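Local coordinates for protein thermostable carboxypeptidase 1 (Pyrococcus furiosus, PDB 1KA2) that releases amino acids one by one from the C-terminus of peptides as a cobalt-binding metallocarboxypeptidase of broad specificity, sparing Pro, Gly, Asp and Glu, at residues K184-K189 with R492-K497; I309-E314 with Y341-R346; V322-E325 with F329-N332; Q432-I437 with D443-V448. All coordinates share one frame; numbering follows the deposited sequence.

Interaction 1 of 4, residues K184-K189 with R492-K497; sequences KPLLDK and RWVKEK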
loop_
_atom_site.group_PDB
_atom_site.type_symbol
_atom_site.label_atom_id
_atom_site.label_comp_id
_atom_site.label_asym_id
_atom_site.label_seq_id
_atom_site.Cartn_x
_atom_site.Cartn_y
_atom_site.Cartn_z
ATOM N N LYS A 184 28.875 32.907 -9.053
ATOM C CA LYS A 184 28.755 33.906 -7.990
ATOM C C LYS A 184 28.615 35.330 -8.537
ATOM O O LYS A 184 27.676 36.052 -8.188
ATOM C CB LYS A 184 29.972 33.834 -7.053
ATOM C CG LYS A 184 29.655 34.101 -5.581
ATOM C CD LYS A 184 28.917 35.419 -5.383
ATOM C CE LYS A 184 28.566 35.655 -3.917
ATOM N NZ LYS A 184 27.697 36.852 -3.741
ATOM N N PRO A 185 29.553 35.757 -9.400
ATOM C CA PRO A 185 29.448 37.116 -9.940
ATOM C C PRO A 185 28.132 37.338 -10.682
ATOM O O PRO A 185 27.480 38.374 -10.516
ATOM C CB PRO A 185 30.673 37.221 -10.846
ATOM C CG PRO A 185 30.869 35.807 -11.311
ATOM C CD PRO A 185 30.655 35.019 -10.040
ATOM N N LEU A 186 27.738 36.353 -11.483
ATOM C CA LEU A 186 26.497 36.438 -12.245
ATOM C C LEU A 186 25.356 36.762 -11.290
ATOM O O LEU A 186 24.465 37.546 -11.613
ATOM C CB LEU A 186 26.224 35.114 -12.966
ATOM C CG LEU A 186 25.508 35.216 -14.317
ATOM C CD1 LEU A 186 25.244 33.823 -14.860
ATOM C CD2 LEU A 186 24.207 35.988 -14.161
ATOM N N LEU A 187 25.391 36.152 -10.109
ATOM C CA LEU A 187 24.363 36.400 -9.106
ATOM C C LEU A 187 24.396 37.869 -8.699
ATOM O O LEU A 187 23.383 38.562 -8.768
ATOM C CB LEU A 187 24.586 35.526 -7.868
ATOM C CG LEU A 187 23.681 35.845 -6.672
ATOM C CD1 LEU A 187 22.219 35.607 -7.041
ATOM C CD2 LEU A 187 24.082 34.986 -5.487
ATOM N N ASP A 188 25.567 38.334 -8.276
ATOM C CA ASP A 188 25.732 39.722 -7.856
ATOM C C ASP A 188 25.181 40.683 -8.908
ATOM O O ASP A 188 24.415 41.593 -8.588
ATOM C CB ASP A 188 27.210 40.036 -7.608
ATOM C CG ASP A 188 27.825 39.161 -6.531
ATOM O OD1 ASP A 188 27.326 39.165 -5.380
ATOM O OD2 ASP A 188 28.817 38.470 -6.838
ATOM N N LYS A 189 25.569 40.476 -10.163
ATOM C CA LYS A 189 25.108 41.333 -11.251
ATOM C C LYS A 189 23.583 41.305 -11.353
ATOM O O LYS A 189 22.937 42.351 -11.451
ATOM C CB LYS A 189 25.723 40.883 -12.580
ATOM C CG LYS A 189 25.499 41.861 -13.732
ATOM C CD LYS A 189 26.235 43.179 -13.495
ATOM C CE LYS A 189 25.358 44.386 -13.821
ATOM N NZ LYS A 189 26.074 45.670 -13.563
ATOM N N ARG A 492 26.036 29.291 -18.232
ATOM C CA ARG A 492 25.537 29.888 -19.463
ATOM C C ARG A 492 24.021 29.928 -19.400
ATOM O O ARG A 492 23.413 30.965 -19.670
ATOM C CB ARG A 492 25.961 29.078 -20.684
ATOM C CG ARG A 492 25.637 29.784 -21.995
ATOM C CD ARG A 492 25.626 28.830 -23.180
ATOM N NE ARG A 492 26.725 27.870 -23.127
ATOM C CZ ARG A 492 27.051 27.049 -24.120
ATOM N NH1 ARG A 492 26.358 27.075 -25.256
ATOM N NH2 ARG A 492 28.064 26.199 -23.975
ATOM N N TRP A 493 23.408 28.796 -19.048
ATOM C CA TRP A 493 21.951 28.734 -18.939
ATOM C C TRP A 493 21.467 29.953 -18.141
ATOM O O TRP A 493 20.629 30.722 -18.607
ATOM C CB TRP A 493 21.507 27.432 -18.239
ATOM C CG TRP A 493 19.991 27.323 -18.045
ATOM C CD1 TRP A 493 19.045 27.229 -19.027
ATOM C CD2 TRP A 493 19.272 27.357 -16.799
ATOM N NE1 TRP A 493 17.784 27.209 -18.475
ATOM C CE2 TRP A 493 17.892 27.285 -17.111
ATOM C CE3 TRP A 493 19.658 27.442 -15.451
ATOM C CZ2 TRP A 493 16.898 27.297 -16.127
ATOM C CZ3 TRP A 493 18.671 27.454 -14.473
ATOM C CH2 TRP A 493 17.306 27.383 -14.818
ATOM N N VAL A 494 22.019 30.135 -16.947
ATOM C CA VAL A 494 21.642 31.257 -16.093
ATOM C C VAL A 494 21.891 32.610 -16.759
ATOM O O VAL A 494 21.033 33.491 -16.717
ATOM C CB VAL A 494 22.413 31.205 -14.753
ATOM C CG1 VAL A 494 22.143 32.459 -13.928
ATOM C CG2 VAL A 494 21.999 29.975 -13.979
ATOM N N LYS A 495 23.072 32.772 -17.356
ATOM C CA LYS A 495 23.436 34.020 -18.037
ATOM C C LYS A 495 22.442 34.348 -19.142
ATOM O O LYS A 495 21.908 35.457 -19.220
ATOM C CB LYS A 495 24.853 33.903 -18.634
ATOM C CG LYS A 495 25.152 34.829 -19.830
ATOM C CD LYS A 495 24.653 34.236 -21.159
ATOM C CE LYS A 495 25.034 35.075 -22.386
ATOM N NZ LYS A 495 24.306 36.379 -22.516
ATOM N N GLU A 496 22.210 33.357 -19.991
ATOM C CA GLU A 496 21.310 33.457 -21.131
ATOM C C GLU A 496 19.855 33.637 -20.703
ATOM O O GLU A 496 19.006 34.029 -21.505
ATOM C CB GLU A 496 21.471 32.186 -21.965
ATOM C CG GLU A 496 20.609 32.066 -23.204
ATOM C CD GLU A 496 20.819 30.724 -23.892
ATOM O OE1 GLU A 496 21.988 30.387 -24.195
ATOM O OE2 GLU A 496 19.824 30.007 -24.123
ATOM N N LYS A 497 19.570 33.368 -19.433
ATOM C CA LYS A 497 18.209 33.480 -18.927
ATOM C C LYS A 497 17.940 34.762 -18.146
ATOM O O LYS A 497 16.837 35.311 -18.217
ATOM C CB LYS A 497 17.889 32.258 -18.060
ATOM C CG LYS A 497 16.462 32.182 -17.544
ATOM C CD LYS A 497 16.238 30.841 -16.855
ATOM C CE LYS A 497 14.917 30.762 -16.123
ATOM N NZ LYS A 497 13.722 30.738 -17.002
#

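Interaction 2 of 4, residues I309-E314 with Y341-R346; sequences IGRSKE and YFNIVR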
loop_
_atom_site.group_PDB
_atom_site.type_symbol
_atom_site.label_atom_id
_atom_site.label_comp_id
_atom_site.label_asym_id
_atom_site.label_seq_id
_atom_site.Cartn_x
_atom_site.Cartn_y
_atom_site.Cartn_z
ATOM N N ILE A 309 12.239 23.510 -18.256
ATOM C CA ILE A 309 10.929 23.636 -18.897
ATOM C C ILE A 309 9.898 24.401 -18.077
ATOM O O ILE A 309 9.272 25.345 -18.572
ATOM C CB ILE A 309 10.339 22.243 -19.216
ATOM C CG1 ILE A 309 11.244 21.535 -20.215
ATOM C CG2 ILE A 309 8.920 22.372 -19.748
ATOM C CD1 ILE A 309 10.721 20.201 -20.727
ATOM N N GLY A 310 9.718 23.985 -16.828
ATOM C CA GLY A 310 8.734 24.614 -15.965
ATOM C C GLY A 310 8.864 26.100 -15.681
ATOM O O GLY A 310 7.862 26.753 -15.417
ATOM N N ARG A 311 10.073 26.648 -15.728
ATOM C CA ARG A 311 10.243 28.075 -15.462
ATOM C C ARG A 311 10.500 28.854 -16.752
ATOM O O ARG A 311 10.789 30.052 -16.718
ATOM C CB ARG A 311 11.388 28.317 -14.462
ATOM C CG ARG A 311 11.102 27.838 -13.052
ATOM C CD ARG A 311 12.255 28.188 -12.131
ATOM N NE ARG A 311 12.224 27.380 -10.918
ATOM C CZ ARG A 311 11.495 27.637 -9.840
ATOM N NH1 ARG A 311 10.719 28.698 -9.789
ATOM N NH2 ARG A 311 11.538 26.809 -8.810
ATOM N N SER A 312 10.393 28.162 -17.885
ATOM C CA SER A 312 10.604 28.789 -19.189
ATOM C C SER A 312 9.364 29.596 -19.585
ATOM O O SER A 312 8.242 29.273 -19.180
ATOM C CB SER A 312 10.891 27.733 -20.266
ATOM O OG SER A 312 9.709 27.059 -20.646
ATOM N N LYS A 313 9.565 30.639 -20.383
ATOM C CA LYS A 313 8.461 31.491 -20.821
ATOM C C LYS A 313 7.381 30.694 -21.557
ATOM O O LYS A 313 6.186 30.954 -21.405
ATOM C CB LYS A 313 9.007 32.582 -21.730
ATOM C CG LYS A 313 7.983 33.598 -22.147
ATOM C CD LYS A 313 7.487 34.324 -20.929
ATOM C CE LYS A 313 6.558 35.461 -21.280
ATOM N NZ LYS A 313 6.252 36.233 -20.053
ATOM N N GLU A 314 7.818 29.719 -22.349
ATOM C CA GLU A 314 6.907 28.878 -23.112
ATOM C C GLU A 314 5.961 28.055 -22.232
ATOM O O GLU A 314 4.759 27.987 -22.491
ATOM C CB GLU A 314 7.695 27.940 -24.030
ATOM C CG GLU A 314 8.519 28.607 -25.119
ATOM C CD GLU A 314 9.744 29.336 -24.584
ATOM O OE1 GLU A 314 10.413 28.814 -23.659
ATOM O OE2 GLU A 314 10.035 30.425 -25.114
ATOM N N TYR A 341 7.309 35.809 -11.703
ATOM C CA TYR A 341 6.964 35.108 -10.473
ATOM C C TYR A 341 7.719 33.774 -10.417
ATOM O O TYR A 341 8.380 33.468 -9.422
ATOM C CB TYR A 341 5.446 34.899 -10.458
ATOM C CG TYR A 341 4.897 33.998 -9.385
ATOM C CD1 TYR A 341 5.291 34.132 -8.052
ATOM C CD2 TYR A 341 3.932 33.039 -9.697
ATOM C CE1 TYR A 341 4.736 33.333 -7.057
ATOM C CE2 TYR A 341 3.368 32.236 -8.714
ATOM C CZ TYR A 341 3.772 32.386 -7.395
ATOM O OH TYR A 341 3.196 31.597 -6.423
ATOM N N PHE A 342 7.646 33.003 -11.501
ATOM C CA PHE A 342 8.312 31.701 -11.584
ATOM C C PHE A 342 9.838 31.774 -11.584
ATOM O O PHE A 342 10.505 30.758 -11.411
ATOM C CB PHE A 342 7.883 30.969 -12.863
ATOM C CG PHE A 342 6.606 30.178 -12.734
ATOM C CD1 PHE A 342 5.620 30.548 -11.830
ATOM C CD2 PHE A 342 6.377 29.080 -13.561
ATOM C CE1 PHE A 342 4.428 29.841 -11.754
ATOM C CE2 PHE A 342 5.188 28.368 -13.493
ATOM C CZ PHE A 342 4.212 28.751 -12.586
ATOM N N ASN A 343 10.393 32.964 -11.781
ATOM C CA ASN A 343 11.841 33.108 -11.851
ATOM C C ASN A 343 12.454 34.100 -10.888
ATOM O O ASN A 343 13.577 34.546 -11.091
ATOM C CB ASN A 343 12.239 33.480 -13.273
ATOM C CG ASN A 343 12.079 32.330 -14.238
ATOM O OD1 ASN A 343 13.032 31.622 -14.525
ATOM N ND2 ASN A 343 10.863 32.127 -14.731
ATOM N N ILE A 344 11.723 34.449 -9.842
ATOM C CA ILE A 344 12.244 35.375 -8.859
ATOM C C ILE A 344 13.624 34.907 -8.403
ATOM O O ILE A 344 13.953 33.717 -8.470
ATOM C CB ILE A 344 11.291 35.471 -7.656
ATOM C CG1 ILE A 344 10.078 36.315 -8.046
ATOM C CG2 ILE A 344 12.006 36.063 -6.454
ATOM C CD1 ILE A 344 9.102 36.531 -6.929
ATOM N N VAL A 345 14.448 35.857 -7.976
ATOM C CA VAL A 345 15.784 35.541 -7.489
ATOM C C VAL A 345 15.982 36.323 -6.213
ATOM O O VAL A 345 15.856 37.543 -6.202
ATOM C CB VAL A 345 16.875 35.929 -8.491
ATOM C CG1 VAL A 345 18.248 35.687 -7.870
ATOM C CG2 VAL A 345 16.725 35.108 -9.761
ATOM N N ARG A 346 16.274 35.615 -5.129
ATOM C CA ARG A 346 16.457 36.273 -3.852
ATOM C C ARG A 346 17.222 35.426 -2.850
ATOM O O ARG A 346 16.762 34.367 -2.429
ATOM C CB ARG A 346 15.087 36.666 -3.284
ATOM C CG ARG A 346 14.932 36.516 -1.786
ATOM C CD ARG A 346 13.798 35.547 -1.480
ATOM N NE ARG A 346 12.502 36.092 -1.875
ATOM C CZ ARG A 346 11.393 35.369 -2.015
ATOM N NH1 ARG A 346 11.413 34.059 -1.796
ATOM N NH2 ARG A 346 10.259 35.959 -2.371
#

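Interaction 3 of 4, residues V322-E325 with F329-N332; sequences VLKE and FMSN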
loop_
_atom_site.group_PDB
_atom_site.type_symbol
_atom_site.label_atom_id
_atom_site.label_comp_id
_atom_site.label_asym_id
_atom_site.label_seq_id
_atom_site.Cartn_x
_atom_site.Cartn_y
_atom_site.Cartn_z
ATOM N N VAL A 322 -5.027 28.061 -18.448
ATOM C CA VAL A 322 -5.543 27.165 -17.424
ATOM C C VAL A 322 -5.548 27.841 -16.060
ATOM O O VAL A 322 -6.447 27.618 -15.246
ATOM C CB VAL A 322 -4.704 25.886 -17.347
ATOM C CG1 VAL A 322 -5.241 24.974 -16.256
ATOM C CG2 VAL A 322 -4.737 25.185 -18.695
ATOM N N LEU A 323 -4.532 28.659 -15.815
ATOM C CA LEU A 323 -4.429 29.388 -14.558
ATOM C C LEU A 323 -5.599 30.375 -14.458
ATOM O O LEU A 323 -6.208 30.533 -13.401
ATOM C CB LEU A 323 -3.095 30.151 -14.495
ATOM C CG LEU A 323 -1.788 29.359 -14.380
ATOM C CD1 LEU A 323 -0.616 30.337 -14.256
ATOM C CD2 LEU A 323 -1.831 28.441 -13.163
ATOM N N LYS A 324 -5.901 31.035 -15.575
ATOM C CA LYS A 324 -6.990 32.007 -15.638
ATOM C C LYS A 324 -8.351 31.350 -15.409
ATOM O O LYS A 324 -9.201 31.897 -14.708
ATOM C CB LYS A 324 -6.991 32.713 -17.002
ATOM C CG LYS A 324 -5.793 33.630 -17.255
ATOM C CD LYS A 324 -5.883 34.918 -16.442
ATOM C CE LYS A 324 -7.017 35.814 -16.921
ATOM N NZ LYS A 324 -6.817 36.254 -18.333
ATOM N N GLU A 325 -8.554 30.178 -16.003
ATOM C CA GLU A 325 -9.816 29.450 -15.863
ATOM C C GLU A 325 -10.127 29.037 -14.429
ATOM O O GLU A 325 -11.263 29.147 -13.977
ATOM C CB GLU A 325 -9.803 28.184 -16.727
ATOM C CG GLU A 325 -9.994 28.407 -18.216
ATOM C CD GLU A 325 -9.873 27.115 -19.011
ATOM O OE1 GLU A 325 -10.564 26.125 -18.661
ATOM O OE2 GLU A 325 -9.087 27.093 -19.987
ATOM N N PHE A 329 -8.116 35.208 -8.804
ATOM C CA PHE A 329 -7.134 36.269 -8.644
ATOM C C PHE A 329 -6.210 36.413 -9.845
ATOM O O PHE A 329 -5.401 37.341 -9.898
ATOM C CB PHE A 329 -6.313 36.034 -7.376
ATOM C CG PHE A 329 -5.602 34.715 -7.351
ATOM C CD1 PHE A 329 -4.455 34.511 -8.111
ATOM C CD2 PHE A 329 -6.075 33.681 -6.554
ATOM C CE1 PHE A 329 -3.791 33.297 -8.072
ATOM C CE2 PHE A 329 -5.420 32.465 -6.509
ATOM C CZ PHE A 329 -4.274 32.273 -7.269
ATOM N N MET A 330 -6.318 35.498 -10.809
ATOM C CA MET A 330 -5.483 35.589 -12.000
ATOM C C MET A 330 -5.981 36.658 -12.961
ATOM O O MET A 330 -5.260 37.040 -13.882
ATOM C CB MET A 330 -5.399 34.248 -12.741
ATOM C CG MET A 330 -4.202 33.401 -12.338
ATOM S SD MET A 330 -2.641 34.281 -12.448
ATOM C CE MET A 330 -2.373 34.170 -14.213
ATOM N N SER A 331 -7.203 37.145 -12.758
ATOM C CA SER A 331 -7.733 38.179 -13.648
ATOM C C SER A 331 -7.068 39.539 -13.423
ATOM O O SER A 331 -7.511 40.559 -13.940
ATOM C CB SER A 331 -9.268 38.289 -13.515
ATOM O OG SER A 331 -9.714 38.238 -12.167
ATOM N N ASN A 332 -5.989 39.540 -12.650
ATOM C CA ASN A 332 -5.265 40.762 -12.352
ATOM C C ASN A 332 -3.807 40.649 -12.778
ATOM O O ASN A 332 -3.029 41.579 -12.575
ATOM C CB ASN A 332 -5.330 41.058 -10.849
ATOM C CG ASN A 332 -6.721 41.404 -10.385
ATOM O OD1 ASN A 332 -7.286 42.415 -10.801
ATOM N ND2 ASN A 332 -7.287 40.570 -9.518
#

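Interaction 4 of 4, residues Q432-I437 with D443-V448; sequences QLYYHI and DFEEKV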
loop_
_atom_site.group_PDB
_atom_site.type_symbol
_atom_site.label_atom_id
_atom_site.label_comp_id
_atom_site.label_asym_id
_atom_site.label_seq_id
_atom_site.Cartn_x
_atom_site.Cartn_y
_atom_site.Cartn_z
ATOM N N GLN A 432 23.320 21.131 -18.760
ATOM C CA GLN A 432 24.103 20.449 -19.784
ATOM C C GLN A 432 23.197 19.675 -20.744
ATOM O O GLN A 432 23.337 19.769 -21.960
ATOM C CB GLN A 432 25.105 19.501 -19.110
ATOM C CG GLN A 432 26.339 19.164 -19.952
ATOM C CD GLN A 432 27.410 18.419 -19.160
ATOM O OE1 GLN A 432 27.497 18.549 -17.936
ATOM N NE2 GLN A 432 28.244 17.653 -19.859
ATOM N N LEU A 433 22.270 18.905 -20.186
ATOM C CA LEU A 433 21.348 18.130 -20.998
ATOM C C LEU A 433 20.519 19.017 -21.900
ATOM O O LEU A 433 20.188 18.630 -23.018
ATOM C CB LEU A 433 20.424 17.290 -20.104
ATOM C CG LEU A 433 21.130 16.141 -19.381
ATOM C CD1 LEU A 433 20.150 15.333 -18.520
ATOM C CD2 LEU A 433 21.797 15.263 -20.439
ATOM N N TYR A 434 20.165 20.200 -21.408
ATOM C CA TYR A 434 19.359 21.136 -22.187
ATOM C C TYR A 434 20.028 21.515 -23.501
ATOM O O TYR A 434 19.380 21.529 -24.550
ATOM C CB TYR A 434 19.074 22.417 -21.390
ATOM C CG TYR A 434 18.624 23.570 -22.264
ATOM C CD1 TYR A 434 17.428 23.501 -22.994
ATOM C CD2 TYR A 434 19.419 24.713 -22.408
ATOM C CE1 TYR A 434 17.037 24.544 -23.850
ATOM C CE2 TYR A 434 19.043 25.754 -23.256
ATOM C CZ TYR A 434 17.852 25.666 -23.973
ATOM O OH TYR A 434 17.484 26.706 -24.794
ATOM N N TYR A 435 21.320 21.828 -23.442
ATOM C CA TYR A 435 22.060 22.219 -24.640
ATOM C C TYR A 435 22.283 21.059 -25.595
ATOM O O TYR A 435 22.339 21.254 -26.805
ATOM C CB TYR A 435 23.391 22.874 -24.256
ATOM C CG TYR A 435 23.187 24.254 -23.663
ATOM C CD1 TYR A 435 23.534 24.532 -22.343
ATOM C CD2 TYR A 435 22.568 25.261 -24.404
ATOM C CE1 TYR A 435 23.263 25.778 -21.770
ATOM C CE2 TYR A 435 22.290 26.509 -23.840
ATOM C CZ TYR A 435 22.635 26.759 -22.521
ATOM O OH TYR A 435 22.307 27.972 -21.950
ATOM N N HIS A 436 22.397 19.851 -25.059
ATOM C CA HIS A 436 22.582 18.689 -25.907
ATOM C C HIS A 436 21.287 18.348 -26.642
ATOM O O HIS A 436 21.318 17.887 -27.787
ATOM C CB HIS A 436 23.062 17.507 -25.074
ATOM C CG HIS A 436 24.523 17.567 -24.751
ATOM N ND1 HIS A 436 25.498 17.210 -25.658
ATOM C CD2 HIS A 436 25.176 17.997 -23.646
ATOM C CE1 HIS A 436 26.688 17.421 -25.127
ATOM N NE2 HIS A 436 26.522 17.899 -23.907
ATOM N N ILE A 437 20.149 18.581 -25.995
ATOM C CA ILE A 437 18.877 18.295 -26.646
ATOM C C ILE A 437 18.547 19.460 -27.573
ATOM O O ILE A 437 17.929 19.278 -28.622
ATOM C CB ILE A 437 17.719 18.086 -25.620
ATOM C CG1 ILE A 437 16.453 17.637 -26.357
ATOM C CG2 ILE A 437 17.442 19.366 -24.856
ATOM C CD1 ILE A 437 15.303 17.287 -25.457
ATOM N N ASP A 443 13.992 23.201 -32.139
ATOM C CA ASP A 443 12.675 23.810 -31.967
ATOM C C ASP A 443 12.101 23.363 -30.615
ATOM O O ASP A 443 10.887 23.196 -30.448
ATOM C CB ASP A 443 11.752 23.398 -33.116
ATOM C CG ASP A 443 11.496 21.902 -33.152
ATOM O OD1 ASP A 443 12.416 21.131 -32.811
ATOM O OD2 ASP A 443 10.377 21.497 -33.537
ATOM N N PHE A 444 13.011 23.171 -29.663
ATOM C CA PHE A 444 12.690 22.750 -28.303
ATOM C C PHE A 444 11.605 23.644 -27.709
ATOM O O PHE A 444 10.541 23.163 -27.322
ATOM C CB PHE A 444 13.961 22.817 -27.438
ATOM C CG PHE A 444 13.765 22.353 -26.019
ATOM C CD1 PHE A 444 13.838 20.998 -25.696
ATOM C CD2 PHE A 444 13.499 23.272 -25.004
ATOM C CE1 PHE A 444 13.648 20.560 -24.374
ATOM C CE2 PHE A 444 13.308 22.856 -23.680
ATOM C CZ PHE A 444 13.382 21.495 -23.362
ATOM N N GLU A 445 11.880 24.947 -27.661
ATOM C CA GLU A 445 10.962 25.954 -27.108
ATOM C C GLU A 445 9.586 25.926 -27.755
ATOM O O GLU A 445 8.562 25.948 -27.070
ATOM C CB GLU A 445 11.545 27.358 -27.291
ATOM C CG GLU A 445 13.062 27.388 -27.405
ATOM C CD GLU A 445 13.745 27.169 -26.083
ATOM O OE1 GLU A 445 14.968 26.912 -26.074
ATOM O OE2 GLU A 445 13.054 27.263 -25.047
ATOM N N GLU A 446 9.572 25.896 -29.083
ATOM C CA GLU A 446 8.331 25.876 -29.830
ATOM C C GLU A 446 7.494 24.648 -29.466
ATOM O O GLU A 446 6.276 24.741 -29.335
ATOM C CB GLU A 446 8.643 25.910 -31.328
ATOM C CG GLU A 446 7.423 25.858 -32.232
ATOM C CD GLU A 446 7.787 25.981 -33.701
ATOM O OE1 GLU A 446 6.937 25.647 -34.554
ATOM O OE2 GLU A 446 8.922 26.421 -34.001
ATOM N N LYS A 447 8.140 23.498 -29.294
ATOM C CA LYS A 447 7.408 22.292 -28.921
ATOM C C LYS A 447 6.811 22.396 -27.508
ATOM O O LYS A 447 5.702 21.917 -27.267
ATOM C CB LYS A 447 8.303 21.056 -29.025
ATOM C CG LYS A 447 8.644 20.663 -30.464
ATOM C CD LYS A 447 9.323 19.299 -30.543
ATOM C CE LYS A 447 9.791 18.986 -31.960
ATOM N NZ LYS A 447 8.686 19.064 -32.952
ATOM N N VAL A 448 7.530 23.024 -26.580
ATOM C CA VAL A 448 7.013 23.177 -25.219
ATOM C C VAL A 448 5.743 24.031 -25.223
ATOM O O VAL A 448 4.725 23.661 -24.628
ATOM C CB VAL A 448 8.053 23.837 -24.285
ATOM C CG1 VAL A 448 7.386 24.298 -22.971
ATOM C CG2 VAL A 448 9.156 22.844 -23.982
#

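Interaction 1 of 4, residues K184-K189 with R492-K497
Leu-186 meets Val-494 and Lys-495 without a polar bond. The salt bridge nearby, from Lys-184 NZ to Asp-188 OD1 at 2.9 Å, is internal to 184-189 and is not part of the contact. It spans one helical turn. The ammonium comes to OD1 from the syn side of the carboxylate, 22° out of its plane, and it has a second, weak bond to Leu-394 O. The contact across the two segments is apolar and small. Leu-186 alone reaches over from 184-189. Its CD1 branch does most of the touching and lies 3.5 Å from Val-494 CG1. The same methyl sits 3.5 Å from Lys-495 N, against the helix backbone, and 3.8 Å from Lys-495 CB. The other methyl, CD2, is further off, 4.1 Å from Val-494 CG1. This is helix-to-helix packing in a largely helical M32 peptidase. Helix 169-192 is joined to the C-terminal helix 488-498, away from the metal site. The first helix is kinked at Pro-185, whose N makes no bond to the turn before. Val-494 turns CG1 to Leu-186 because this branch stands opposite the backbone N (chi1 173°). Lys-495 gives only the root of its side chain, and its bent chain leads away from the contact. Leu-186 also touches Leu-499 near the chain end. On another side of helix 488-498, Trp-493 packs on Asn-307 and Ile-308 of helix 295-309.

Interaction 2 of 4, residues I309-E314 with Y341-R346
Two hydrogen bonds join Arg-311 to Phe-342 and Asn-343, tying the turn after helix 295-309 to the chain around the end of helix 335-342. Residues Ile-309 to Ser-312 form a type I beta turn. Ser-312 is the N-cap of helix 313-326, and its OG is bonded to Phe-315 N. The Arg-311 side chain is about 8 Å from that of His-269 of the HEXXH motif, which binds the magnesium ion here and the catalytic cobalt in the active enzyme. Its chain runs extended from CG to NE, with chi2 at -177°. CG, CD and the guanidinium therefore line up beside the carbonyl of Phe-342, with CD 3.2 Å from Phe-342 O. Arg-311 NH1 then donates to Phe-342 O at 2.6 Å. The acceptor lies nearly in the guanidinium plane, but the donor is tilted 29° from the carbonyl plane. NE is held by Asn-307 OD1, which helps fix its rotation. The second bond runs from Asn-343 ND2 to Arg-311 O at 2.9 Å. Asn-343 CG stands anti to the carbonyl carbon (chi1 -72°), from where the amide reaches this oxygen, flat and on a carbonyl lone pair. Lys-497 NZ also donates to Arg-311 O, so two groups grip it. ND2 has a second acceptor in Tyr-339 O. The Phe-342 ring turns its edge to the turn, with CD2 3.3 Å from Gly-310 O.

Interaction 3 of 4, residues V322-E325 with F329-N332
Met-330 lies across the side chain of Lys-324 at about a right angle, and its CB is 3.8 Å from Lys-324 CD. The lysine is strongly bent, so the chain curls instead of stretching out. The bend at chi2 (-73°) brings CD alongside the backbone of Met-330, 3.4 Å from Met-330 O. The bend at chi3 then sets CE 4.1 Å from Ser-331 CA. The aliphatic part of the lysine thus does the touching and borders the contact on its exposed side. Met-330 faces inward. Its CG rests 3.7 Å from Leu-323 O, at the level of the helix backbone. The chain then folds back at chi2 and chi3, so that CE also comes to Leu-323 CB, at 4.1 Å. Leu-323 CB is 4.1 Å from Met-330 CG as well. The two segments are the sides of a tight connection between helix 313-326 and helix 335-342. The first helix ends, and Phe-329 and Met-330, part of a 3-10 segment that begins before them, lie back against its last turn. The contact is far from the metal site of this helical peptidase. Leu-323 and Met-330 both continue onto Val-338 of helix 335-342, which joins the inner side of the turn to the next helix. Leu-323 also packs on Val-215 of helix 209-223. The Ser-331 hydroxyl takes no part across the contact. Ser-331 OG is bonded within the connection, to Pro-328 O.

Interaction 4 of 4, residues Q432-I437 with D443-V448
Helices 432-437 and 444-448 run nearly perpendicular, at 99° between their directions, and their axes come no closer than 12.5 Å. They belong to a helix-loop-helix in which helix 421-440 is followed, after a few residues, by helix 444-450. Long side chains bridge the gap. Phe-444 is the centre of the packing. Its CG stands opposite the backbone N (chi1 -178°), which sends the ring out toward helix 432-437. Tyr-434 directs a ring edge at the face of Phe-444 in a T-shaped pair, with planes at 72° and centroids 5.6 Å apart. The closest ring atoms are Tyr-434 CE1 and Phe-444 CD2, at 3.9 Å. Ile-437 meets the edge of the Phe-444 ring. Its CD1 is 3.8 Å from Phe-444 CE1, and its CG2 is 4.0 Å from the same atom. Phe-444 is also covered by Phe-304 and Ile-309 of helix 295-309, and by Ile-456 of helix 454-465. Its ring is therefore set into a core shared by several helices. At the N-terminus of the second helix, Asp-443 occupies the N-cap position but makes no capping bond. Its OD2 instead forms a salt bridge, weak as a hydrogen bond, with Lys-447 NZ at 3.0 Å. The polar link across the contact lies beside the aromatic pair. Tyr-434 OH donates to Glu-445 OE1 at 2.8 Å, arriving nearly in line with its C-O bond. The same OE1 also forms a salt bridge with Lys-438 NZ, while Glu-445 OE2 lies close to the like charge of Glu-314 OE1.

Overall arrangement
From the N terminus, residues 184-189 come first, but interaction 1 closes only at the C-terminal helix 488-498. Its long loop holds the other three contacts. Interaction 2 closes a shorter loop between 309-314 and 341-346. Interaction 3 nests inside that loop, at the far end of helix 313-326. Interaction 4 follows in series and folds 432-437 against 443-448. None cross. Interactions 1 and 2 meet where Lys-497 reaches Arg-311. Interaction 4 touches interaction 2 through Ile-309 and Phe-444, and interaction 1 through Tyr-435 and Trp-493. Interaction 3 stands apart, about 5 Å from interaction 2 at the nearest atoms.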